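Local coordinates for protein ubiquitin-conjugating enzyme (PDB 2H2Y) that probably acts as a ubiquitin-conjugating (E2) enzyme, this chain being its conjugating-domain part cut from a longer Plasmodium falciparum protein, at residues 53-58 against 66-71; 7-12 against 44-49; 84-89 against 121-126; 23-28 against 77-82. All blocks are in the same frame, centred on the assembly; numbering follows the deposited sequence.

Interaction 1 (53-58 against 66-71); sequences IVQYVG and NEVYKI
Val54 pairs with Ile71, and Tyr56 with Tyr69, through two backbone hydrogen bonds each. Ile71 N to Val54 O is 2.8 Å with a nearly straight N-H...O angle of 171°. Tyr56 N to Tyr69 O is 2.7 Å. These pairs alternate with the non-hydrogen-bonded pairs Gln55-Lys70 and Val57-Val68. Past the last strand pair, Asn66 N still bonds to Gly58 O at 2.9 Å. This is the hairpin of strands 51-57 and 68-74, the middle of the four-stranded antiparallel meander of the E2 fold. Val54, Tyr56, Tyr69 and Ile71 lie on the buried face, where helix 119-130 touches Tyr56 and Ile71. Tyr56 OH bonds to Leu59 N, and Tyr69 OH to Glu67 OE1. On the other, more exposed face Gln55 runs beside Lys70, both pointing the same way, with Gln55 OE1 3.7 Å from Lys70 CE. The extended Gln55 chain crosses Val68, whose CG2 lies 3.4 Å from Gln55 CG.

Interaction 2 (7-12 against 44-49); sequences TVEKHI and VHPSNI
His11 slides its side chain past Ile49 in the opposite direction, with CB 3.4 Å from Ile49 CD1 and CD2 3.5 Å from Ile49 CB. His11 and Val44 meet tip to tip, with His11 ND1 3.3 Å from Val44 CG2. The CE1 and NE2 end of the ring reaches the turn backbone. Pro46 CA, Ser47 N and Asn48 N lie at its edge, near its plane. His11 NE2 is 3.3 Å from His45 O, but the angle is poor for a hydrogen bond. The turn is type II, from His45 to Asn48, in the connection between strands 40-44 and 51-57 of the E2 sheet. The N-terminal segment before helix 21-34 thus lies against the end of a hairpin. His45 ND1 bonds to Pro46 O within the turn. Glu9 crosses Pro46 nearby. Its chain is extended beyond CG, and Glu9 OE2 lies 3.2 Å from Pro46 CB. Tyr16 also touches both His11 and Ile49.

Interaction 3 (84-89 against 121-126); sequences PIVYFL and GLILSI
Val86 meets two isoleucines of the helix with a single methyl. Its CG1 is 3.8 Å from Ile126 CD1 and 4.1 Å from Ile123 CD1. Chi1 of 177° sets this CG1 anti to the backbone N. Pro84 and Leu122 reach toward each other tip to tip, with Pro84 CG 3.5 Å from Leu122 CD1. At the other end of the strand, Phe88 slides past Ile126 in the opposite direction, and its CZ comes to 3.7 Å from Ile126 CG2. All six of these residues are buried. The backbones stay well apart: the axes of strand 85-88 and the helix segment 121-126 approach to 10.6 Å, at 32° between their directions. The layer between them is therefore made of side chains. Ile71 of the neighbouring strand joins it, touching Val86, Phe88, Ile123 and Ile126. The outward sides differ. Ile85 on the strand and Leu124 on the helix are exposed and do not reach across. Ser125, partly exposed, turns its OG to Gly121 O at 2.8 Å, within its own helix. Gly121 O also accepts from Ser125 N, on the opposite face of the carbonyl plane. This is the packing of the edge strand on helix 119-130 in the E2 fold. With only apolar groups meeting, the contact depends on burial and shape and has no directional bond to fix its register.

Interaction 4 (23-28 against 77-82); sequences YRIQKE and DNYPLK
Arg24 has CG anti to the backbone N (chi1 171°), which sets this atom 3.7 Å from Tyr79 CE2. The chain then bends at chi2 (50°). The two side chains cross at about a right angle. Tyr79 OH and Pro80 CB both lie over one face of the guanidinium, and Arg24 NH1 approaches Pro80 CG. Ile25 packs obliquely on the same ring, its CG1 3.5 Å from Tyr79 CD2. Glu28 reaches the ring edge, with CG 3.5 Å from Tyr79 OH. Tyr79 and Pro80 start the Tyr-Pro-x-x-Pro-Pro sequence familiar from E2 enzymes, with a cis peptide bond before Pro80. The loop here packs on the N-terminal helix 21-34. The proline folds back on its own neighbour, and its CB sits over the centre of the Tyr79 ring. A salt bridge within the helix holds the arginine. Arg24 NE and NH2 both grip Glu28 OE1, at 2.7 Å and 2.9 Å, with the oxygen in the guanidinium plane. Arg24 NH2 also bonds to Pro115 O. Glu28 OE2 takes a bond from Ile119 N, at the start of helix 119-130. Pro80 O is bonded to Tyr113 OH, and the Tyr79 ring meets Phe75 edge to face.

How the interactions relate
Interactions 1 and 3 share the sheet, with centres 11 Å apart. Lys70 O to Leu89 N, 2.9 Å, is a probable hydrogen bond joining their strands, and Ile71 CG2 lies 3.6 Å from Val86 CG1. Interaction 4 meets interaction 3 where Pro84 CD is 3.9 Å from Tyr79 CE1. It also meets interaction 2, where Ile49 O is 3.7 Å from Ile25 CG2. Interaction 1 is nested in the loop that interaction 4 closes, yet their centres are about 23 Å apart, on opposite sides of the chain's centre. Interactions 2 and 4 cross along the chain. Cys105, outside all four contacts, probably matches the E2 catalytic cysteine; its interchain disulfide was seen in a structure of this protein.

Interaction 1 (53-58 against 66-71)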
loop_
_atom_site.group_PDB
_atom_site.type_symbol
_atom_site.label_atom_id
_atom_site.label_comp_id
_atom_site.label_asym_id
_atom_site.label_seq_id
_atom_site.Cartn_x
_atom_site.Cartn_y
_atom_site.Cartn_z
ATOM N N ILE A 53 1.033 3.141 -6.183
ATOM C CA ILE A 53 0.116 4.148 -5.682
ATOM C C ILE A 53 -1.245 3.495 -5.580
ATOM O O ILE A 53 -1.869 3.166 -6.588
ATOM C CB ILE A 53 0.019 5.375 -6.601
ATOM C CG1 ILE A 53 1.270 6.235 -6.435
ATOM C CG2 ILE A 53 -1.209 6.197 -6.243
ATOM C CD1 ILE A 53 1.241 7.528 -7.229
ATOM N N VAL A 54 -1.685 3.283 -4.347
ATOM C CA VAL A 54 -2.974 2.673 -4.093
ATOM C C VAL A 54 -3.967 3.802 -3.838
ATOM O O VAL A 54 -3.608 4.832 -3.273
ATOM C CB VAL A 54 -2.895 1.759 -2.852
ATOM C CG1 VAL A 54 -4.249 1.133 -2.569
ATOM C CG2 VAL A 54 -1.847 0.684 -3.073
ATOM N N GLN A 55 -5.206 3.634 -4.272
ATOM C CA GLN A 55 -6.190 4.667 -4.023
ATOM C C GLN A 55 -7.289 3.994 -3.238
ATOM O O GLN A 55 -7.861 3.007 -3.693
ATOM C CB GLN A 55 -6.747 5.243 -5.326
ATOM C CG GLN A 55 -7.650 6.445 -5.105
ATOM C CD GLN A 55 -8.286 6.972 -6.382
ATOM O OE1 GLN A 55 -7.598 7.418 -7.298
ATOM N NE2 GLN A 55 -9.613 6.924 -6.443
ATOM N N TYR A 56 -7.570 4.536 -2.056
ATOM C CA TYR A 56 -8.575 4.005 -1.148
ATOM C C TYR A 56 -9.800 4.904 -1.021
ATOM O O TYR A 56 -9.689 6.044 -0.596
ATOM C CB TYR A 56 -7.950 3.809 0.234
ATOM C CG TYR A 56 -8.961 3.601 1.329
ATOM C CD1 TYR A 56 -9.866 2.545 1.267
ATOM C CD2 TYR A 56 -9.042 4.475 2.407
ATOM C CE1 TYR A 56 -10.831 2.368 2.246
ATOM C CE2 TYR A 56 -10.008 4.304 3.396
ATOM C CZ TYR A 56 -10.901 3.246 3.301
ATOM O OH TYR A 56 -11.885 3.075 4.242
ATOM N N VAL A 57 -10.970 4.378 -1.374
ATOM C CA VAL A 57 -12.218 5.130 -1.295
ATOM C C VAL A 57 -12.904 4.815 0.027
ATOM O O VAL A 57 -13.417 3.709 0.218
ATOM C CB VAL A 57 -13.167 4.750 -2.443
ATOM C CG1 VAL A 57 -14.475 5.483 -2.296
ATOM C CG2 VAL A 57 -12.527 5.078 -3.778
ATOM N N GLY A 58 -12.916 5.793 0.930
ATOM C CA GLY A 58 -13.518 5.622 2.243
ATOM C C GLY A 58 -14.764 4.761 2.387
ATOM O O GLY A 58 -15.766 4.956 1.701
ATOM N N ASN A 66 -16.808 7.648 1.267
ATOM C CA ASN A 66 -16.674 8.199 -0.083
ATOM C C ASN A 66 -15.590 9.253 -0.362
ATOM O O ASN A 66 -15.596 9.874 -1.426
ATOM C CB ASN A 66 -18.028 8.749 -0.546
ATOM C CG ASN A 66 -19.142 7.723 -0.437
ATOM O OD1 ASN A 66 -19.569 7.370 0.661
ATOM N ND2 ASN A 66 -19.610 7.230 -1.579
ATOM N N GLU A 67 -14.656 9.455 0.563
ATOM C CA GLU A 67 -13.596 10.441 0.348
ATOM C C GLU A 67 -12.343 9.750 -0.171
ATOM O O GLU A 67 -11.625 9.124 0.592
ATOM C CB GLU A 67 -13.267 11.157 1.655
ATOM C CG GLU A 67 -14.477 11.586 2.438
ATOM C CD GLU A 67 -14.105 12.315 3.704
ATOM O OE1 GLU A 67 -13.298 11.783 4.494
ATOM O OE2 GLU A 67 -14.628 13.426 3.913
ATOM N N VAL A 68 -12.080 9.874 -1.465
ATOM C CA VAL A 68 -10.920 9.244 -2.095
ATOM C C VAL A 68 -9.546 9.719 -1.588
ATOM O O VAL A 68 -9.246 10.908 -1.602
ATOM C CB VAL A 68 -11.001 9.441 -3.626
ATOM C CG1 VAL A 68 -11.397 10.867 -3.920
ATOM C CG2 VAL A 68 -9.667 9.116 -4.293
ATOM N N TYR A 69 -8.713 8.773 -1.159
ATOM C CA TYR A 69 -7.371 9.072 -0.649
ATOM C C TYR A 69 -6.364 8.202 -1.369
ATOM O O TYR A 69 -6.694 7.098 -1.791
ATOM C CB TYR A 69 -7.277 8.768 0.845
ATOM C CG TYR A 69 -8.200 9.587 1.709
ATOM C CD1 TYR A 69 -7.977 10.948 1.906
ATOM C CD2 TYR A 69 -9.306 9.009 2.320
ATOM C CE1 TYR A 69 -8.837 11.720 2.689
ATOM C CE2 TYR A 69 -10.176 9.767 3.105
ATOM C CZ TYR A 69 -9.933 11.126 3.284
ATOM O OH TYR A 69 -10.791 11.887 4.051
ATOM N N LYS A 70 -5.136 8.682 -1.509
ATOM C CA LYS A 70 -4.103 7.895 -2.174
ATOM C C LYS A 70 -2.987 7.586 -1.198
ATOM O O LYS A 70 -2.649 8.416 -0.355
ATOM C CB LYS A 70 -3.539 8.640 -3.382
ATOM C CG LYS A 70 -4.532 8.798 -4.516
ATOM C CD LYS A 70 -3.855 9.353 -5.761
ATOM C CE LYS A 70 -4.880 9.809 -6.804
ATOM N NZ LYS A 70 -5.753 10.921 -6.295
ATOM N N ILE A 71 -2.430 6.381 -1.309
ATOM C CA ILE A 71 -1.343 5.919 -0.450
ATOM C C ILE A 71 -0.196 5.436 -1.332
ATOM O O ILE A 71 -0.346 4.454 -2.055
ATOM C CB ILE A 71 -1.787 4.728 0.421
ATOM C CG1 ILE A 71 -3.030 5.095 1.231
ATOM C CG2 ILE A 71 -0.646 4.298 1.326
ATOM C CD1 ILE A 71 -3.514 3.980 2.138
#

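Interaction 2 (7-12 against 44-49)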
loop_
_atom_site.group_PDB
_atom_site.type_symbol
_atom_site.label_atom_id
_atom_site.label_comp_id
_atom_site.label_asym_id
_atom_site.label_seq_id
_atom_site.Cartn_x
_atom_site.Cartn_y
_atom_site.Cartn_z
ATOM N N THR A 7 -6.425 -5.460 -14.118
ATOM C CA THR A 7 -4.996 -5.182 -14.248
ATOM C C THR A 7 -4.703 -4.235 -15.410
ATOM O O THR A 7 -4.928 -4.587 -16.565
ATOM C CB THR A 7 -4.202 -6.472 -14.495
ATOM O OG1 THR A 7 -4.365 -7.365 -13.389
ATOM C CG2 THR A 7 -2.729 -6.157 -14.663
ATOM N N VAL A 8 -4.176 -3.051 -15.109
ATOM C CA VAL A 8 -3.867 -2.057 -16.142
ATOM C C VAL A 8 -2.681 -2.431 -17.045
ATOM O O VAL A 8 -2.834 -2.592 -18.256
ATOM C CB VAL A 8 -3.610 -0.664 -15.495
ATOM C CG1 VAL A 8 -2.503 -0.764 -14.448
ATOM C CG2 VAL A 8 -3.261 0.365 -16.571
ATOM N N GLU A 9 -1.499 -2.544 -16.455
ATOM C CA GLU A 9 -0.299 -2.916 -17.196
ATOM C C GLU A 9 0.467 -3.926 -16.343
ATOM O O GLU A 9 0.487 -3.846 -15.103
ATOM C CB GLU A 9 0.561 -1.688 -17.492
ATOM C CG GLU A 9 1.043 -0.974 -16.254
ATOM C CD GLU A 9 1.504 0.428 -16.558
ATOM O OE1 GLU A 9 0.821 1.107 -17.352
ATOM O OE2 GLU A 9 2.535 0.857 -16.002
ATOM N N LYS A 10 1.110 -4.868 -17.022
ATOM C CA LYS A 10 1.816 -5.932 -16.345
ATOM C C LYS A 10 3.338 -5.904 -16.228
ATOM O O LYS A 10 4.073 -5.865 -17.221
ATOM C CB LYS A 10 1.397 -7.268 -16.961
ATOM C CG LYS A 10 -0.100 -7.526 -16.930
ATOM C CD LYS A 10 -0.851 -6.697 -17.956
ATOM C CE LYS A 10 -2.338 -6.998 -17.901
ATOM N NZ LYS A 10 -2.598 -8.464 -17.977
ATOM N N HIS A 11 3.783 -5.915 -14.977
ATOM C CA HIS A 11 5.187 -5.997 -14.622
ATOM C C HIS A 11 5.182 -7.458 -14.193
ATOM O O HIS A 11 6.203 -8.035 -13.828
ATOM C CB HIS A 11 5.513 -5.127 -13.408
ATOM C CG HIS A 11 5.810 -3.698 -13.734
ATOM N ND1 HIS A 11 4.835 -2.792 -14.088
ATOM C CD2 HIS A 11 6.977 -3.008 -13.719
ATOM C CE1 HIS A 11 5.386 -1.606 -14.274
ATOM N NE2 HIS A 11 6.684 -1.710 -14.056
ATOM N N ILE A 12 3.979 -8.029 -14.222
ATOM C CA ILE A 12 3.738 -9.419 -13.871
ATOM C C ILE A 12 4.409 -10.285 -14.920
ATOM O O ILE A 12 4.864 -11.390 -14.635
ATOM C CB ILE A 12 2.240 -9.748 -13.901
ATOM C CG1 ILE A 12 1.457 -8.715 -13.096
ATOM C CG2 ILE A 12 2.009 -11.142 -13.354
ATOM C CD1 ILE A 12 -0.036 -8.920 -13.159
ATOM N N VAL A 44 0.906 0.746 -10.690
ATOM C CA VAL A 44 2.331 0.905 -10.467
ATOM C C VAL A 44 2.945 1.768 -11.549
ATOM O O VAL A 44 2.425 1.876 -12.661
ATOM C CB VAL A 44 3.081 -0.450 -10.417
ATOM C CG1 VAL A 44 2.363 -1.403 -9.484
ATOM C CG2 VAL A 44 3.207 -1.036 -11.800
ATOM N N HIS A 45 4.053 2.398 -11.194
ATOM C CA HIS A 45 4.775 3.268 -12.095
ATOM C C HIS A 45 5.268 2.451 -13.283
ATOM O O HIS A 45 5.781 1.338 -13.121
ATOM C CB HIS A 45 5.963 3.881 -11.355
ATOM C CG HIS A 45 6.668 4.952 -12.121
ATOM N ND1 HIS A 45 7.038 4.802 -13.440
ATOM C CD2 HIS A 45 7.086 6.185 -11.749
ATOM C CE1 HIS A 45 7.653 5.898 -13.850
ATOM N NE2 HIS A 45 7.695 6.753 -12.843
ATOM N N PRO A 46 5.096 2.977 -14.502
ATOM C CA PRO A 46 5.567 2.229 -15.674
ATOM C C PRO A 46 7.090 2.359 -15.733
ATOM O O PRO A 46 7.624 3.457 -15.599
ATOM C CB PRO A 46 4.866 2.933 -16.832
ATOM C CG PRO A 46 4.791 4.369 -16.343
ATOM C CD PRO A 46 4.384 4.207 -14.897
ATOM N N SER A 47 7.779 1.237 -15.903
ATOM C CA SER A 47 9.244 1.204 -15.965
ATOM C C SER A 47 9.892 1.288 -14.580
ATOM O O SER A 47 11.092 1.560 -14.460
ATOM C CB SER A 47 9.786 2.341 -16.837
ATOM O OG SER A 47 9.971 3.523 -16.071
ATOM N N ASN A 48 9.099 1.064 -13.537
ATOM C CA ASN A 48 9.614 1.097 -12.170
ATOM C C ASN A 48 8.633 0.379 -11.254
ATOM O O ASN A 48 7.688 0.992 -10.742
ATOM C CB ASN A 48 9.796 2.538 -11.694
ATOM C CG ASN A 48 10.541 2.619 -10.379
ATOM O OD1 ASN A 48 10.657 1.623 -9.658
ATOM N ND2 ASN A 48 11.043 3.809 -10.051
ATOM N N ILE A 49 8.861 -0.914 -11.035
ATOM C CA ILE A 49 7.964 -1.707 -10.204
ATOM C C ILE A 49 8.057 -1.347 -8.723
ATOM O O ILE A 49 7.165 -1.673 -7.935
ATOM C CB ILE A 49 8.223 -3.226 -10.412
ATOM C CG1 ILE A 49 7.006 -4.023 -9.952
ATOM C CG2 ILE A 49 9.456 -3.668 -9.656
ATOM C CD1 ILE A 49 7.055 -5.466 -10.354
#

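Interaction 3 (84-89 against 121-126)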
loop_
_atom_site.group_PDB
_atom_site.type_symbol
_atom_site.label_atom_id
_atom_site.label_comp_id
_atom_site.label_asym_id
_atom_site.label_seq_id
_atom_site.Cartn_x
_atom_site.Cartn_y
_atom_site.Cartn_z
ATOM N N PRO A 84 8.862 -1.222 3.440
ATOM C CA PRO A 84 8.560 -0.356 2.305
ATOM C C PRO A 84 8.216 1.012 2.885
ATOM O O PRO A 84 7.702 1.102 4.001
ATOM C CB PRO A 84 7.348 -1.028 1.682
ATOM C CG PRO A 84 6.640 -1.581 2.873
ATOM C CD PRO A 84 7.779 -2.199 3.654
ATOM N N ILE A 85 8.524 2.073 2.144
ATOM C CA ILE A 85 8.215 3.426 2.584
ATOM C C ILE A 85 6.765 3.676 2.161
ATOM O O ILE A 85 6.468 3.787 0.974
ATOM C CB ILE A 85 9.170 4.457 1.920
ATOM C CG1 ILE A 85 10.525 4.467 2.634
ATOM C CG2 ILE A 85 8.578 5.843 1.990
ATOM C CD1 ILE A 85 11.326 3.212 2.481
ATOM N N VAL A 86 5.867 3.748 3.135
ATOM C CA VAL A 86 4.446 3.943 2.859
ATOM C C VAL A 86 3.889 5.202 3.518
ATOM O O VAL A 86 4.156 5.470 4.692
ATOM C CB VAL A 86 3.621 2.708 3.340
ATOM C CG1 VAL A 86 2.137 2.936 3.128
ATOM C CG2 VAL A 86 4.067 1.466 2.587
ATOM N N TYR A 87 3.099 5.960 2.762
ATOM C CA TYR A 87 2.503 7.190 3.265
ATOM C C TYR A 87 1.447 7.703 2.304
ATOM O O TYR A 87 1.429 7.333 1.140
ATOM C CB TYR A 87 3.586 8.246 3.436
ATOM C CG TYR A 87 4.441 8.419 2.203
ATOM C CD1 TYR A 87 4.039 9.246 1.153
ATOM C CD2 TYR A 87 5.643 7.735 2.075
ATOM C CE1 TYR A 87 4.819 9.385 0.009
ATOM C CE2 TYR A 87 6.422 7.869 0.934
ATOM C CZ TYR A 87 6.005 8.688 -0.091
ATOM O OH TYR A 87 6.777 8.774 -1.220
ATOM N N PHE A 88 0.575 8.568 2.808
ATOM C CA PHE A 88 -0.499 9.156 2.025
ATOM C C PHE A 88 0.014 10.278 1.134
ATOM O O PHE A 88 0.966 10.975 1.478
ATOM C CB PHE A 88 -1.572 9.713 2.956
ATOM C CG PHE A 88 -2.431 8.663 3.604
ATOM C CD1 PHE A 88 -3.528 8.140 2.936
ATOM C CD2 PHE A 88 -2.170 8.240 4.903
ATOM C CE1 PHE A 88 -4.360 7.215 3.555
ATOM C CE2 PHE A 88 -2.993 7.317 5.534
ATOM C CZ PHE A 88 -4.091 6.802 4.863
ATOM N N LEU A 89 -0.640 10.454 -0.010
ATOM C CA LEU A 89 -0.265 11.483 -0.959
ATOM C C LEU A 89 -1.133 12.717 -0.827
ATOM O O LEU A 89 -2.085 12.746 -0.046
ATOM C CB LEU A 89 -0.392 10.959 -2.382
ATOM C CG LEU A 89 0.597 9.902 -2.837
ATOM C CD1 LEU A 89 0.399 9.638 -4.314
ATOM C CD2 LEU A 89 2.009 10.398 -2.581
ATOM N N GLY A 121 -1.512 -6.394 3.278
ATOM C CA GLY A 121 -1.784 -6.378 4.706
ATOM C C GLY A 121 -1.434 -5.053 5.351
ATOM O O GLY A 121 -2.190 -4.539 6.176
ATOM N N LEU A 122 -0.285 -4.495 4.991
ATOM C CA LEU A 122 0.105 -3.215 5.541
ATOM C C LEU A 122 -1.021 -2.240 5.232
ATOM O O LEU A 122 -1.547 -1.568 6.120
ATOM C CB LEU A 122 1.399 -2.720 4.893
ATOM C CG LEU A 122 2.663 -3.549 5.133
ATOM C CD1 LEU A 122 3.827 -2.900 4.414
ATOM C CD2 LEU A 122 2.950 -3.661 6.622
ATOM N N ILE A 123 -1.410 -2.194 3.965
ATOM C CA ILE A 123 -2.455 -1.279 3.526
ATOM C C ILE A 123 -3.791 -1.545 4.208
ATOM O O ILE A 123 -4.508 -0.607 4.566
ATOM C CB ILE A 123 -2.646 -1.328 1.975
ATOM C CG1 ILE A 123 -1.343 -0.949 1.267
ATOM C CG2 ILE A 123 -3.755 -0.376 1.547
ATOM C CD1 ILE A 123 -0.807 0.403 1.669
ATOM N N LEU A 124 -4.132 -2.817 4.390
ATOM C CA LEU A 124 -5.396 -3.148 5.033
ATOM C C LEU A 124 -5.352 -2.719 6.489
ATOM O O LEU A 124 -6.368 -2.303 7.047
ATOM C CB LEU A 124 -5.675 -4.639 4.960
ATOM C CG LEU A 124 -6.953 -5.009 5.718
ATOM C CD1 LEU A 124 -8.161 -4.412 5.032
ATOM C CD2 LEU A 124 -7.075 -6.514 5.786
ATOM N N SER A 125 -4.176 -2.830 7.106
ATOM C CA SER A 125 -4.020 -2.416 8.500
ATOM C C SER A 125 -4.327 -0.925 8.535
ATOM O O SER A 125 -5.076 -0.455 9.393
ATOM C CB SER A 125 -2.586 -2.660 8.997
ATOM O OG SER A 125 -2.231 -4.038 8.923
ATOM N N ILE A 126 -3.754 -0.191 7.583
ATOM C CA ILE A 126 -3.975 1.245 7.496
ATOM C C ILE A 126 -5.454 1.553 7.365
ATOM O O ILE A 126 -5.951 2.476 8.009
ATOM C CB ILE A 126 -3.243 1.855 6.296
ATOM C CG1 ILE A 126 -1.735 1.715 6.488
ATOM C CG2 ILE A 126 -3.619 3.319 6.147
ATOM C CD1 ILE A 126 -0.929 2.287 5.353
#

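Interaction 4 (23-28 against 77-82)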
loop_
_atom_site.group_PDB
_atom_site.type_symbol
_atom_site.label_atom_id
_atom_site.label_comp_id
_atom_site.label_asym_id
_atom_site.label_seq_id
_atom_site.Cartn_x
_atom_site.Cartn_y
_atom_site.Cartn_z
ATOM N N TYR A 23 11.751 -9.568 -7.499
ATOM C CA TYR A 23 11.025 -10.829 -7.464
ATOM C C TYR A 23 9.967 -10.783 -6.370
ATOM O O TYR A 23 8.776 -10.938 -6.634
ATOM C CB TYR A 23 11.997 -11.980 -7.216
ATOM C CG TYR A 23 11.338 -13.339 -7.054
ATOM C CD1 TYR A 23 10.737 -13.705 -5.849
ATOM C CD2 TYR A 23 11.327 -14.262 -8.104
ATOM C CE1 TYR A 23 10.146 -14.949 -5.686
ATOM C CE2 TYR A 23 10.737 -15.516 -7.954
ATOM C CZ TYR A 23 10.148 -15.849 -6.741
ATOM O OH TYR A 23 9.548 -17.078 -6.578
ATOM N N ARG A 24 10.406 -10.567 -5.136
ATOM C CA ARG A 24 9.487 -10.484 -4.011
ATOM C C ARG A 24 8.437 -9.390 -4.231
ATOM O O ARG A 24 7.271 -9.569 -3.895
ATOM C CB ARG A 24 10.268 -10.214 -2.725
ATOM C CG ARG A 24 9.413 -9.887 -1.521
ATOM C CD ARG A 24 8.310 -10.897 -1.341
ATOM N NE ARG A 24 7.519 -10.597 -0.155
ATOM C CZ ARG A 24 7.983 -10.684 1.085
ATOM N NH1 ARG A 24 9.237 -11.061 1.300
ATOM N NH2 ARG A 24 7.188 -10.398 2.109
ATOM N N ILE A 25 8.852 -8.259 -4.796
ATOM C CA ILE A 25 7.926 -7.168 -5.057
ATOM C C ILE A 25 6.865 -7.632 -6.044
ATOM O O ILE A 25 5.672 -7.381 -5.863
ATOM C CB ILE A 25 8.669 -5.926 -5.617
ATOM C CG1 ILE A 25 9.388 -5.210 -4.476
ATOM C CG2 ILE A 25 7.695 -4.960 -6.287
ATOM C CD1 ILE A 25 10.344 -4.149 -4.940
ATOM N N GLN A 26 7.301 -8.311 -7.095
ATOM C CA GLN A 26 6.366 -8.815 -8.091
ATOM C C GLN A 26 5.402 -9.798 -7.441
ATOM O O GLN A 26 4.202 -9.777 -7.712
ATOM C CB GLN A 26 7.121 -9.499 -9.225
ATOM C CG GLN A 26 6.245 -10.323 -10.135
ATOM C CD GLN A 26 7.018 -10.874 -11.298
ATOM O OE1 GLN A 26 7.113 -10.244 -12.341
ATOM N NE2 GLN A 26 7.604 -12.049 -11.116
ATOM N N LYS A 27 5.926 -10.655 -6.570
ATOM C CA LYS A 27 5.075 -11.624 -5.899
ATOM C C LYS A 27 4.045 -10.873 -5.065
ATOM O O LYS A 27 2.882 -11.273 -4.993
ATOM C CB LYS A 27 5.910 -12.556 -5.021
ATOM C CG LYS A 27 5.222 -13.886 -4.734
ATOM C CD LYS A 27 6.222 -14.974 -4.369
ATOM C CE LYS A 27 6.708 -14.843 -2.938
ATOM N NZ LYS A 27 5.589 -15.066 -1.978
ATOM N N GLU A 28 4.473 -9.768 -4.456
ATOM C CA GLU A 28 3.583 -8.948 -3.639
ATOM C C GLU A 28 2.518 -8.244 -4.471
ATOM O O GLU A 28 1.398 -8.032 -3.996
ATOM C CB GLU A 28 4.386 -7.914 -2.858
ATOM C CG GLU A 28 5.236 -8.517 -1.763
ATOM C CD GLU A 28 4.420 -8.982 -0.575
ATOM O OE1 GLU A 28 4.983 -9.697 0.282
ATOM O OE2 GLU A 28 3.227 -8.625 -0.490
ATOM N N ASP A 77 15.925 -0.254 -1.739
ATOM C CA ASP A 77 16.917 -1.143 -2.344
ATOM C C ASP A 77 16.929 -2.523 -1.722
ATOM O O ASP A 77 17.005 -3.526 -2.433
ATOM C CB ASP A 77 18.321 -0.552 -2.210
ATOM C CG ASP A 77 18.491 0.726 -2.999
ATOM O OD1 ASP A 77 18.365 0.679 -4.246
ATOM O OD2 ASP A 77 18.751 1.775 -2.369
ATOM N N ASN A 78 16.857 -2.564 -0.396
ATOM C CA ASN A 78 16.887 -3.832 0.314
ATOM C C ASN A 78 15.558 -4.302 0.880
ATOM O O ASN A 78 15.459 -4.684 2.046
ATOM C CB ASN A 78 17.933 -3.773 1.421
ATOM C CG ASN A 78 19.318 -3.491 0.880
ATOM O OD1 ASN A 78 19.779 -4.157 -0.054
ATOM N ND2 ASN A 78 19.994 -2.503 1.465
ATOM N N TYR A 79 14.533 -4.258 0.038
ATOM C CA TYR A 79 13.214 -4.728 0.421
ATOM C C TYR A 79 13.306 -6.229 0.160
ATOM O O TYR A 79 13.968 -6.646 -0.789
ATOM C CB TYR A 79 12.165 -4.103 -0.484
ATOM C CG TYR A 79 10.799 -4.683 -0.283
ATOM C CD1 TYR A 79 10.018 -4.317 0.808
ATOM C CD2 TYR A 79 10.310 -5.659 -1.147
ATOM C CE1 TYR A 79 8.787 -4.919 1.034
ATOM C CE2 TYR A 79 9.085 -6.267 -0.929
ATOM C CZ TYR A 79 8.331 -5.900 0.158
ATOM O OH TYR A 79 7.134 -6.532 0.388
ATOM N N PRO A 80 12.656 -7.067 0.985
ATOM C CA PRO A 80 11.816 -6.828 2.160
ATOM C C PRO A 80 12.532 -6.763 3.521
ATOM O O PRO A 80 11.883 -6.895 4.567
ATOM C CB PRO A 80 10.845 -7.990 2.101
ATOM C CG PRO A 80 11.763 -9.104 1.707
ATOM C CD PRO A 80 12.595 -8.488 0.599
ATOM N N LEU A 81 13.853 -6.582 3.514
ATOM C CA LEU A 81 14.610 -6.484 4.763
ATOM C C LEU A 81 14.333 -5.118 5.378
ATOM O O LEU A 81 14.093 -5.006 6.577
ATOM C CB LEU A 81 16.100 -6.678 4.497
ATOM C CG LEU A 81 16.384 -8.103 4.008
ATOM C CD1 LEU A 81 17.861 -8.248 3.689
ATOM C CD2 LEU A 81 15.945 -9.113 5.074
ATOM N N LYS A 82 14.370 -4.082 4.548
ATOM C CA LYS A 82 14.038 -2.741 5.008
ATOM C C LYS A 82 12.573 -2.616 4.623
ATOM O O LYS A 82 12.195 -2.924 3.496
ATOM C CB LYS A 82 14.849 -1.670 4.275
ATOM C CG LYS A 82 16.330 -1.619 4.624
ATOM C CD LYS A 82 16.896 -0.223 4.351
ATOM C CE LYS A 82 16.592 0.241 2.921
ATOM N NZ LYS A 82 16.942 1.675 2.705
#